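Local coordinates for probable dehydrogenase (PDB 3MOI), which probably catalyses an NAD(P)-dependent oxidation or reduction, as a Rossmann-fold dehydrogenase of the GFO/IDH/MocA family, at the interface of chains A and B. Sequence-based numbering; all coordinates share one arbitrary frame. Chains: chain A/B, Probable dehydrogenase.

Contact 1: the interface of chains A and B. Residues chain A 153, 231, 235-236, 256; chain B 304, 306-307, 311, 322.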
# COMPACT_ATOMS: atom_id res chain seq x y z
N TYR A 153 -6.32 3.97 -6.35
CA TYR A 153 -5.91 4.49 -7.66
C TYR A 153 -7.20 4.68 -8.46
O TYR A 153 -8.06 3.77 -8.52
CB TYR A 153 -4.97 3.47 -8.39
CG TYR A 153 -3.68 3.21 -7.63
CD1 TYR A 153 -3.67 2.56 -6.42
CD2 TYR A 153 -2.47 3.66 -8.12
CE1 TYR A 153 -2.49 2.35 -5.72
CE2 TYR A 153 -1.28 3.46 -7.42
CZ TYR A 153 -1.30 2.83 -6.23
OH TYR A 153 -0.11 2.63 -5.57
N SER A 231 -3.67 7.92 -6.06
CA SER A 231 -3.30 8.41 -7.41
C SER A 231 -4.55 8.49 -8.30
O SER A 231 -5.41 7.59 -8.27
CB SER A 231 -2.30 7.47 -8.04
OG SER A 231 -1.89 7.91 -9.32
N HIS A 235 -4.84 5.74 -14.48
CA HIS A 235 -3.96 4.68 -14.95
C HIS A 235 -4.41 3.44 -14.23
O HIS A 235 -5.44 2.90 -14.56
CB HIS A 235 -2.53 5.04 -14.69
CG HIS A 235 -2.02 6.14 -15.56
ND1 HIS A 235 -0.99 6.97 -15.16
CD2 HIS A 235 -2.39 6.54 -16.80
CE1 HIS A 235 -0.74 7.84 -16.14
NE2 HIS A 235 -1.58 7.60 -17.14
N PHE A 236 -3.68 2.94 -13.23
CA PHE A 236 -4.16 1.73 -12.54
C PHE A 236 -5.53 2.07 -11.96
O PHE A 236 -5.82 3.24 -11.68
CB PHE A 236 -3.21 1.25 -11.45
CG PHE A 236 -3.68 0.00 -10.75
CD1 PHE A 236 -3.93 -1.15 -11.46
CD2 PHE A 236 -3.93 -0.01 -9.42
CE1 PHE A 236 -4.37 -2.28 -10.83
CE2 PHE A 236 -4.39 -1.15 -8.80
CZ PHE A 236 -4.61 -2.28 -9.51
N HIS A 256 -10.11 1.88 -18.46
CA HIS A 256 -8.89 2.58 -18.12
C HIS A 256 -8.62 3.86 -18.93
O HIS A 256 -8.36 4.92 -18.40
CB HIS A 256 -7.75 1.59 -18.19
CG HIS A 256 -7.95 0.39 -17.31
ND1 HIS A 256 -7.39 0.29 -16.06
CD2 HIS A 256 -8.63 -0.76 -17.49
CE1 HIS A 256 -7.71 -0.86 -15.51
NE2 HIS A 256 -8.46 -1.53 -16.37
N LEU B 304 3.47 -1.53 -7.30
CA LEU B 304 2.81 -0.55 -8.16
C LEU B 304 3.64 0.73 -8.38
O LEU B 304 3.81 1.53 -7.46
CB LEU B 304 1.42 -0.17 -7.55
CG LEU B 304 0.35 -1.30 -7.50
CD1 LEU B 304 -0.66 -1.24 -6.38
CD2 LEU B 304 -0.38 -1.32 -8.83
N THR B 306 4.20 4.27 -9.89
CA THR B 306 3.42 5.22 -10.60
C THR B 306 4.31 6.29 -11.24
O THR B 306 5.02 7.06 -10.59
CB THR B 306 2.12 5.70 -9.77
OG1 THR B 306 2.12 7.10 -9.55
CG2 THR B 306 1.91 4.97 -8.57
N CYS B 307 4.32 6.27 -12.57
CA CYS B 307 5.07 7.23 -13.34
C CYS B 307 4.18 8.29 -13.96
O CYS B 307 2.99 8.20 -13.89
CB CYS B 307 5.87 6.52 -14.40
SG CYS B 307 6.63 5.01 -13.84
N ASP B 311 0.94 3.77 -14.70
CA ASP B 311 1.24 2.95 -13.56
C ASP B 311 1.73 1.62 -14.10
O ASP B 311 1.22 1.15 -15.12
CB ASP B 311 0.04 2.73 -12.63
CG ASP B 311 -0.44 4.05 -11.99
OD1 ASP B 311 0.36 5.01 -11.87
OD2 ASP B 311 -1.65 4.14 -11.66
N TYR B 322 -0.43 0.34 -17.31
CA TYR B 322 -1.71 1.07 -17.35
C TYR B 322 -1.47 2.45 -17.87
O TYR B 322 -1.10 3.33 -17.12
CB TYR B 322 -2.34 1.13 -15.97
CG TYR B 322 -2.71 -0.24 -15.48
CD1 TYR B 322 -3.99 -0.79 -15.69
CD2 TYR B 322 -1.77 -1.02 -14.84
CE1 TYR B 322 -4.30 -2.10 -15.22
CE2 TYR B 322 -2.08 -2.29 -14.37
CZ TYR B 322 -3.32 -2.82 -14.55
OH TYR B 322 -3.52 -4.08 -14.04
O HOH W 1 -2.83 6.54 -11.32
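The carboxylate of B:Asp311 reaches across to the loop of A:His235 and A:Phe236, in a face-to-face sheet interface of two identical subunits that probably form a dimer. A direct hydrogen bond anchors the polar part: the backbone N-H of A:Phe236 points to OD2 of B:Asp311 at 2.8 Å, somewhat bent (153° at H), meeting the oxygen on its anti side and well out of the carboxylate plane. OD2 of B:Asp311 also meets water 1 at 2.7 Å, which passes the link on to the hydroxyl OG of A:Ser231. Beside it, the imidazole plane of A:His235 is turned almost perpendicular to the carboxylate plane; the histidine touches through CB, 3.3 Å from OD2 of B:Asp311, while its ND1 lies near OD1 without touching it.

Aromatic and apolar packing flanks this polar core. With CG anti to its backbone N (chi1 -179°), the ring of A:Phe236 lies alongside B:Tyr322 and turns an edge to its face, the planes 76° apart and CD1 leading. The methyl CD2 of B:Leu304 sits over a face of the A:Phe236 ring, 4.0 Å from the ring centroid. A:His256 flanks the tyrosine ring through ND1 and CE1. Farther along, the edge of A:Tyr153 is met in plane by the methyl of B:Thr306, CG2 lying 3.7 Å from the tyrosine CE2.

Contact 2: the interface of chains A and B. Residues chain A 219, 223, 225, 384; chain B 198, 200, 382.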
# COMPACT_ATOMS: atom_id res chain seq x y z
N THR A 219 1.64 8.81 11.42
CA THR A 219 1.91 8.21 12.72
C THR A 219 0.72 8.48 13.68
O THR A 219 0.28 9.60 13.85
CB THR A 219 3.17 8.77 13.33
OG1 THR A 219 4.26 8.49 12.45
CG2 THR A 219 3.42 8.12 14.73
N GLY A 223 1.57 4.82 18.69
CA GLY A 223 2.72 4.26 17.96
C GLY A 223 2.29 3.49 16.72
O GLY A 223 3.10 3.29 15.81
N CYS A 225 0.94 3.05 13.03
CA CYS A 225 0.93 3.92 11.82
C CYS A 225 -0.02 3.47 10.71
O CYS A 225 -0.36 2.32 10.62
CB CYS A 225 2.31 4.00 11.22
SG CYS A 225 3.55 4.56 12.43
N GLN A 384 9.31 14.58 8.12
CA GLN A 384 8.16 14.24 8.93
C GLN A 384 7.76 15.45 9.74
O GLN A 384 8.59 16.10 10.33
CB GLN A 384 8.48 13.12 9.87
CG GLN A 384 7.32 12.78 10.85
CD GLN A 384 7.42 11.37 11.39
OE1 GLN A 384 7.14 10.40 10.70
NE2 GLN A 384 7.79 11.26 12.62
N ARG B 198 11.43 6.39 7.12
CA ARG B 198 10.49 6.39 8.20
C ARG B 198 9.82 5.02 8.24
O ARG B 198 9.13 4.64 7.26
CB ARG B 198 9.44 7.47 7.97
CG ARG B 198 8.34 7.52 9.00
CD ARG B 198 8.88 7.78 10.43
NE ARG B 198 7.80 7.75 11.40
CZ ARG B 198 7.60 6.80 12.29
NH1 ARG B 198 8.49 5.82 12.38
NH2 ARG B 198 6.54 6.84 13.12
N MET B 200 7.91 1.73 11.02
CA MET B 200 7.32 1.24 12.28
C MET B 200 7.38 -0.24 12.10
O MET B 200 7.04 -0.70 11.03
CB MET B 200 5.84 1.60 12.31
CG MET B 200 5.03 1.07 13.57
SD MET B 200 3.41 0.43 13.10
CE MET B 200 3.97 -1.01 12.19
N GLY B 382 10.49 6.69 16.41
CA GLY B 382 9.39 7.45 15.81
C GLY B 382 9.80 8.51 14.78
O GLY B 382 8.94 9.21 14.26
O HOH W 2 5.50 4.71 15.31
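B:Arg198 extends its guanidinium between A:Thr219 and A:Gln384, joining strand 194-202 of one subunit to strand 213-220 and the C-terminal segment of the other. Enzymes of the GFO/IDH/MocA family commonly pair through the beta-sheets of their C-terminal domains, and the two-fold symmetric contact seen here is consistent with such a dimer.

Direct hydrogen bonds use different N-H groups of the arginine. NE of B:Arg198 donates to the side-chain carbonyl OE1 of A:Gln384 at 2.8 Å, within the guanidinium plane and onto a lone pair of the oxygen, although the bond is bent to 136° at H. NH2 of B:Arg198 donates to the hydroxyl OG1 of A:Thr219 at 2.9 Å, a straighter bond whose acceptor is tilted slightly from the guanidinium plane. The arginine leaves its backbone with CG anti to N and then bends at chi2 (60°), which turns the guanidinium toward these acceptors. The glutamine returns a bond from the other end of its amide: NE2 of A:Gln384 donates to the backbone carbonyl O of B:Gly382 at 2.9 Å, the acceptor lying near the amide plane. One amide therefore both accepts from and donates to chain B, an arrangement that should fix its rotation. Amide and guanidinium are turned steeply against each other, while the carbonyl O of B:Gly382 lies 3.3 Å above the guanidinium plane of B:Arg198, over its centre, where its partial negative charge may help to steady the cation.

Water extends the polar network. Water 2, at the guanidinium edge, links NH2 of B:Arg198 at 3.2 Å to the backbone carbonyl O of A:Gly223 at 2.8 Å.

Sulfur and apolar contacts lie beside this network. B:Met200, bent at chi2 and chi3, lays its thioether along the chain A segment of A:Gly223 and A:Cys225. SG of A:Cys225 packs 3.7 Å from CB of B:Met200.

The centres of contact 1 and contact 2 lie about 26 Å apart, toward opposite ends of the same two-fold interface. Strand 225-231 of chain A joins them: A:Cys225 at its start belongs to contact 2, and A:Ser231 at its end to contact 1. On chain B the partners come from different elements, strands 302-307, 310-314 and 318-323 in contact 1, strand 194-202 and the residue just after helix 362-381 in contact 2. Each contact has a twin with the chains exchanged, and such a spread of contacts may help to hold the subunits of the probable dimer in a fixed relative orientation.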